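Local coordinates for protein ferritin (Ulva pertusa, PDB 3VNX) that probably stores iron, oxidising ferrous ions and holding the mineral inside a hollow shell of 24 subunits, as other ferritins do, at residues Y64-N69 against G74-F79; A177-Q182 against Y193-E198. All coordinates share one frame; numbering follows the deposited sequence.

Interaction 1 of 2, residues Y64-N69 against G74-F79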
loop_
_atom_site.group_PDB
_atom_site.type_symbol
_atom_site.label_atom_id
_atom_site.label_comp_id
_atom_site.label_asym_id
_atom_site.label_seq_id
_atom_site.Cartn_x
_atom_site.Cartn_y
_atom_site.Cartn_z
ATOM N N TYR A 64 46.666 -17.465 -14.604
ATOM C CA TYR A 64 46.887 -18.335 -15.744
ATOM C C TYR A 64 45.612 -18.421 -16.610
ATOM O O TYR A 64 45.656 -18.185 -17.822
ATOM C CB TYR A 64 47.417 -19.722 -15.323
ATOM C CG TYR A 64 47.559 -20.639 -16.510
ATOM C CD1 TYR A 64 48.695 -20.588 -17.324
ATOM C CD2 TYR A 64 46.534 -21.524 -16.858
ATOM C CE1 TYR A 64 48.819 -21.404 -18.432
ATOM C CE2 TYR A 64 46.650 -22.348 -17.973
ATOM C CZ TYR A 64 47.793 -22.284 -18.755
ATOM O OH TYR A 64 47.910 -23.097 -19.864
ATOM N N PHE A 65 44.474 -18.715 -15.984
ATOM C CA PHE A 65 43.224 -18.854 -16.730
ATOM C C PHE A 65 42.659 -17.526 -17.239
ATOM O O PHE A 65 41.861 -17.503 -18.186
ATOM C CB PHE A 65 42.191 -19.648 -15.929
ATOM C CG PHE A 65 42.584 -21.073 -15.723
ATOM C CD1 PHE A 65 42.394 -22.009 -16.735
ATOM C CD2 PHE A 65 43.198 -21.475 -14.544
ATOM C CE1 PHE A 65 42.780 -23.341 -16.566
ATOM C CE2 PHE A 65 43.585 -22.790 -14.363
ATOM C CZ PHE A 65 43.378 -23.732 -15.382
ATOM N N ALA A 66 43.106 -16.425 -16.639
ATOM C CA ALA A 66 42.781 -15.090 -17.145
ATOM C C ALA A 66 43.478 -14.748 -18.469
ATOM O O ALA A 66 43.049 -13.828 -19.163
ATOM C CB ALA A 66 43.101 -14.020 -16.098
ATOM N N ARG A 67 44.546 -15.462 -18.825
ATOM C CA ARG A 67 45.260 -15.123 -20.067
ATOM C C ARG A 67 44.369 -15.254 -21.292
ATOM O O ARG A 67 43.709 -16.267 -21.483
ATOM C CB ARG A 67 46.486 -15.998 -20.265
ATOM C CG ARG A 67 47.444 -15.947 -19.122
ATOM C CD ARG A 67 48.545 -16.926 -19.361
ATOM N NE ARG A 67 49.598 -16.806 -18.365
ATOM C CZ ARG A 67 50.705 -17.534 -18.371
ATOM N NH1 ARG A 67 50.907 -18.434 -19.327
ATOM N NH2 ARG A 67 51.608 -17.361 -17.421
ATOM N N ASP A 68 44.368 -14.227 -22.127
ATOM C CA ASP A 68 43.473 -14.182 -23.274
ATOM C C ASP A 68 43.497 -15.447 -24.134
ATOM O O ASP A 68 42.484 -15.829 -24.709
ATOM C CB ASP A 68 43.768 -12.947 -24.130
ATOM C CG ASP A 68 45.120 -13.017 -24.814
ATOM O OD1 ASP A 68 45.193 -13.538 -25.952
ATOM O OD2 ASP A 68 46.105 -12.538 -24.219
ATOM N N ASN A 69 44.649 -16.098 -24.235
ATOM C CA ASN A 69 44.755 -17.260 -25.121
ATOM C C ASN A 69 44.333 -18.557 -24.433
ATOM O O ASN A 69 44.112 -19.589 -25.091
ATOM C CB ASN A 69 46.169 -17.385 -25.670
ATOM C CG ASN A 69 47.202 -17.333 -24.578
ATOM O OD1 ASN A 69 47.301 -16.339 -23.855
ATOM N ND2 ASN A 69 47.961 -18.404 -24.430
ATOM N N GLY A 74 35.771 -18.518 -16.288
ATOM C CA GLY A 74 35.108 -19.239 -15.210
ATOM C C GLY A 74 36.117 -19.890 -14.268
ATOM O O GLY A 74 36.007 -19.774 -13.045
ATOM N N PHE A 75 37.107 -20.579 -14.826
ATOM C CA PHE A 75 38.164 -21.172 -14.010
ATOM C C PHE A 75 38.899 -20.036 -13.289
ATOM O O PHE A 75 39.251 -20.147 -12.097
ATOM C CB PHE A 75 39.139 -21.994 -14.878
ATOM C CG PHE A 75 38.627 -23.375 -15.249
ATOM C CD1 PHE A 75 39.068 -24.502 -14.565
ATOM C CD2 PHE A 75 37.714 -23.543 -16.277
ATOM C CE1 PHE A 75 38.607 -25.752 -14.892
ATOM C CE2 PHE A 75 37.244 -24.793 -16.611
ATOM C CZ PHE A 75 37.686 -25.898 -15.917
ATOM N N ALA A 76 39.109 -18.933 -14.007
ATOM C CA ALA A 76 39.793 -17.792 -13.416
ATOM C C ALA A 76 39.027 -17.265 -12.196
ATOM O O ALA A 76 39.615 -16.974 -11.151
ATOM C CB ALA A 76 40.025 -16.688 -14.445
ATOM N N LYS A 77 37.712 -17.149 -12.326
ATOM C CA LYS A 77 36.892 -16.632 -11.237
ATOM C C LYS A 77 36.964 -17.593 -10.060
ATOM O O LYS A 77 37.187 -17.194 -8.896
ATOM C CB LYS A 77 35.452 -16.454 -11.714
ATOM C CG LYS A 77 34.435 -16.080 -10.653
ATOM C CD LYS A 77 33.089 -15.682 -11.310
ATOM C CE LYS A 77 31.972 -15.477 -10.276
ATOM N NZ LYS A 77 31.659 -16.723 -9.500
ATOM N N PHE A 78 36.790 -18.870 -10.382
ATOM C CA PHE A 78 36.885 -19.931 -9.390
ATOM C C PHE A 78 38.169 -19.828 -8.564
ATOM O O PHE A 78 38.149 -19.953 -7.337
ATOM C CB PHE A 78 36.827 -21.297 -10.067
ATOM C CG PHE A 78 36.957 -22.437 -9.111
ATOM C CD1 PHE A 78 35.835 -22.947 -8.466
ATOM C CD2 PHE A 78 38.205 -22.994 -8.839
ATOM C CE1 PHE A 78 35.944 -24.000 -7.576
ATOM C CE2 PHE A 78 38.329 -24.046 -7.958
ATOM C CZ PHE A 78 37.192 -24.558 -7.319
ATOM N N PHE A 79 39.293 -19.595 -9.232
ATOM C CA PHE A 79 40.540 -19.538 -8.493
ATOM C C PHE A 79 40.728 -18.249 -7.711
ATOM O O PHE A 79 41.325 -18.265 -6.636
ATOM C CB PHE A 79 41.740 -19.871 -9.379
ATOM C CG PHE A 79 41.824 -21.319 -9.715
ATOM C CD1 PHE A 79 41.934 -22.263 -8.700
ATOM C CD2 PHE A 79 41.762 -21.747 -11.028
ATOM C CE1 PHE A 79 41.997 -23.615 -8.986
ATOM C CE2 PHE A 79 41.826 -23.103 -11.330
ATOM C CZ PHE A 79 41.949 -24.036 -10.309
#

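Interaction 2 of 2, residues A177-Q182 against Y193-E198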
loop_
_atom_site.group_PDB
_atom_site.type_symbol
_atom_site.label_atom_id
_atom_site.label_comp_id
_atom_site.label_asym_id
_atom_site.label_seq_id
_atom_site.Cartn_x
_atom_site.Cartn_y
_atom_site.Cartn_z
ATOM N N ALA A 177 37.210 -33.446 -5.812
ATOM C CA ALA A 177 37.228 -34.774 -6.423
ATOM C C ALA A 177 36.223 -34.819 -7.573
ATOM O O ALA A 177 36.553 -35.263 -8.683
ATOM C CB ALA A 177 36.949 -35.868 -5.388
ATOM N N VAL A 178 35.012 -34.320 -7.313
ATOM C CA VAL A 178 33.948 -34.284 -8.321
ATOM C C VAL A 178 34.313 -33.510 -9.600
ATOM O O VAL A 178 34.086 -34.007 -10.710
ATOM C CB VAL A 178 32.656 -33.727 -7.726
ATOM C CG1 VAL A 178 31.584 -33.556 -8.817
ATOM C CG2 VAL A 178 32.179 -34.645 -6.621
ATOM N N TYR A 179 34.877 -32.311 -9.446
ATOM C CA TYR A 179 35.379 -31.545 -10.596
ATOM C C TYR A 179 36.329 -32.352 -11.460
ATOM O O TYR A 179 36.262 -32.305 -12.697
ATOM C CB TYR A 179 36.154 -30.308 -10.146
ATOM C CG TYR A 179 35.324 -29.270 -9.454
ATOM C CD1 TYR A 179 34.047 -28.940 -9.917
ATOM C CD2 TYR A 179 35.825 -28.596 -8.348
ATOM C CE1 TYR A 179 33.287 -27.983 -9.274
ATOM C CE2 TYR A 179 35.080 -27.631 -7.704
ATOM C CZ TYR A 179 33.814 -27.328 -8.167
ATOM O OH TYR A 179 33.093 -26.361 -7.509
ATOM N N VAL A 180 37.256 -33.039 -10.792
ATOM C CA VAL A 180 38.228 -33.877 -11.482
ATOM C C VAL A 180 37.504 -34.982 -12.241
ATOM O O VAL A 180 37.752 -35.209 -13.430
ATOM C CB VAL A 180 39.263 -34.482 -10.502
ATOM C CG1 VAL A 180 40.054 -35.585 -11.171
ATOM C CG2 VAL A 180 40.200 -33.395 -9.978
ATOM N N SER A 181 36.589 -35.652 -11.547
ATOM C CA SER A 181 35.789 -36.695 -12.163
ATOM C C SER A 181 35.055 -36.144 -13.397
ATOM O O SER A 181 34.992 -36.807 -14.442
ATOM C CB SER A 181 34.802 -37.263 -11.145
ATOM O OG SER A 181 33.819 -38.050 -11.785
ATOM N N GLN A 182 34.508 -34.934 -13.281
ATOM C CA GLN A 182 33.769 -34.346 -14.391
ATOM C C GLN A 182 34.663 -34.040 -15.603
ATOM O O GLN A 182 34.306 -34.341 -16.754
ATOM C CB GLN A 182 33.048 -33.080 -13.933
ATOM C CG GLN A 182 31.843 -33.361 -13.068
ATOM C CD GLN A 182 31.185 -32.093 -12.560
ATOM O OE1 GLN A 182 29.958 -32.012 -12.483
ATOM N NE2 GLN A 182 31.997 -31.092 -12.218
ATOM N N TYR A 193 34.837 -26.185 -21.924
ATOM C CA TYR A 193 34.084 -24.947 -22.075
ATOM C C TYR A 193 32.820 -24.954 -21.209
ATOM O O TYR A 193 32.475 -23.939 -20.596
ATOM C CB TYR A 193 33.746 -24.703 -23.547
ATOM C CG TYR A 193 32.720 -23.619 -23.807
ATOM C CD1 TYR A 193 31.369 -23.933 -23.904
ATOM C CD2 TYR A 193 33.102 -22.288 -23.975
ATOM C CE1 TYR A 193 30.420 -22.957 -24.156
ATOM C CE2 TYR A 193 32.156 -21.296 -24.224
ATOM C CZ TYR A 193 30.813 -21.642 -24.314
ATOM O OH TYR A 193 29.850 -20.691 -24.565
ATOM N N LEU A 194 32.141 -26.100 -21.165
ATOM C CA LEU A 194 30.924 -26.260 -20.378
ATOM C C LEU A 194 31.217 -26.134 -18.901
ATOM O O LEU A 194 30.512 -25.420 -18.184
ATOM C CB LEU A 194 30.264 -27.609 -20.656
ATOM C CG LEU A 194 29.596 -27.712 -22.028
ATOM C CD1 LEU A 194 28.991 -29.077 -22.222
ATOM C CD2 LEU A 194 28.528 -26.617 -22.235
ATOM N N LEU A 195 32.263 -26.821 -18.446
ATOM C CA LEU A 195 32.647 -26.776 -17.043
ATOM C C LEU A 195 33.145 -25.390 -16.646
ATOM O O LEU A 195 32.912 -24.937 -15.531
ATOM C CB LEU A 195 33.693 -27.846 -16.733
ATOM C CG LEU A 195 33.167 -28.878 -15.735
ATOM C CD1 LEU A 195 33.807 -30.238 -15.961
ATOM C CD2 LEU A 195 33.376 -28.397 -14.310
ATOM N N ASP A 196 33.830 -24.719 -17.566
ATOM C CA ASP A 196 34.230 -23.344 -17.324
ATOM C C ASP A 196 32.988 -22.467 -17.128
ATOM O O ASP A 196 32.984 -21.559 -16.302
ATOM C CB ASP A 196 35.079 -22.791 -18.464
ATOM C CG ASP A 196 35.417 -21.313 -18.265
ATOM O OD1 ASP A 196 36.358 -21.020 -17.499
ATOM O OD2 ASP A 196 34.737 -20.441 -18.852
ATOM N N GLN A 197 31.928 -22.742 -17.881
ATOM C CA GLN A 197 30.682 -21.992 -17.701
ATOM C C GLN A 197 30.079 -22.242 -16.328
ATOM O O GLN A 197 29.613 -21.320 -15.676
ATOM C CB GLN A 197 29.658 -22.343 -18.777
ATOM C CG GLN A 197 30.154 -22.105 -20.176
ATOM C CD GLN A 197 29.241 -21.196 -20.956
ATOM O OE1 GLN A 197 29.613 -20.070 -21.299
ATOM N NE2 GLN A 197 28.030 -21.677 -21.243
ATOM N N GLU A 198 30.087 -23.500 -15.907
ATOM C CA GLU A 198 29.562 -23.892 -14.606
ATOM C C GLU A 198 30.374 -23.220 -13.479
ATOM O O GLU A 198 29.818 -22.593 -12.572
ATOM C CB GLU A 198 29.605 -25.426 -14.477
ATOM C CG GLU A 198 28.619 -26.026 -13.464
ATOM C CD GLU A 198 29.008 -27.440 -12.993
ATOM O OE1 GLU A 198 29.162 -27.629 -11.765
ATOM O OE2 GLU A 198 29.158 -28.360 -13.836
#

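Interaction 1 of 2, residues Y64-N69 against G74-F79
The ring of F65 lies against F75 and F79, and its CB against A76. Over one face of the ring sits CB of F75, 3.9 Å from the F65 ring centroid, a CH-pi contact. CB of F75 reaches CG of F65 at 3.7 Å. The opposite face of F65 is covered by CD2 of Y64, over the ring centre. The rings of F65 and F75 are tilted by 26° and displaced, with little of one above the other. F79 comes ring to ring instead, its plane at 21° to that of F65. Here the closest atoms are CE2 of F65 and CE2 of F79, 3.5 Å apart. These three phenylalanines form an aromatic cluster where a short connection joins helix 38-66 to helix 73-99, at one end of the ferritin four-helix bundle. F65 has CG anti to its carbonyl carbon (chi1 -66°), which carries the ring past A76 to F75 and F79. Nearer the backbone, CB of F65 lies 4.0 Å from CB of A76. With an alanine here, Y64 and CB of F75 would probably lose the ring between them, and the F79 ring is likely to be freer to shift. A66 extends the apolar strip, with its CB 4.4 Å from CB of A76. From helix 123-151, A127 touches F65, A124 touches F75 and M128 touches F79.

Interaction 2 of 2, residues A177-Q182 against Y193-E198
Q182 points its side chain at L195 and E198 between two nearly antiparallel helical segments. The segment axes come within 11.7 Å at an angle of 153°, and side chains make the contact. L195 is modelled in two conformers, and its contacts here are those of one of them. CB of Q182 makes the first contact, 3.6 Å from CD1 of L195. The first torsion sets CG beside the backbone N and anti to the carbonyl carbon (chi1 -74°), and the chain then runs extended to the amide. At the tip the two amide atoms meet different partners. NE2 packs 3.7 Å from CD2 of L195, so in this conformer the two methyls of L195 touch opposite ends of the glutamine side chain. OE1 lies 4.0 Å from OE2 of E198, two oxygens with no bond between them. The amide and carboxylate planes stand 83° apart there. OE2 of E198 is hydrogen-bonded to the hydroxyl of Y193 of a neighbouring subunit. Y179 adds a looser apolar contact, with its CD1 4.5 Å from CD2 of L195. Its hydroxyl bonds to E175 one turn earlier. Both segments belong to the range 155-201, whose chain doubles back between them. The later segment is consistent with the short fifth helix of ferritins, folded against the end of the bundle. Y179 and V180 also touch M128 on helix 123-151, while L195 packs on L183.

Overall arrangement
Both contacts are largely buried and lie on the same side of the chain's centre, with their own centres about 14 Å apart. Interaction 1 joins helices 38-66 and 73-99 by wholly apolar packing inside the end of the bundle. Interaction 2 lies within the range 155-201 and is mixed, leucine packing beside amide and carboxylate groups, with a partly exposed rim. The two meet directly: D196 OD1 probably accepts a hydrogen bond from F75 N at 2.8 Å, near the start of helix 73-99, and the F78 ring meets Y179 at about 85°. Both regions also reach other subunits, so this end of the bundle takes part in shell contacts.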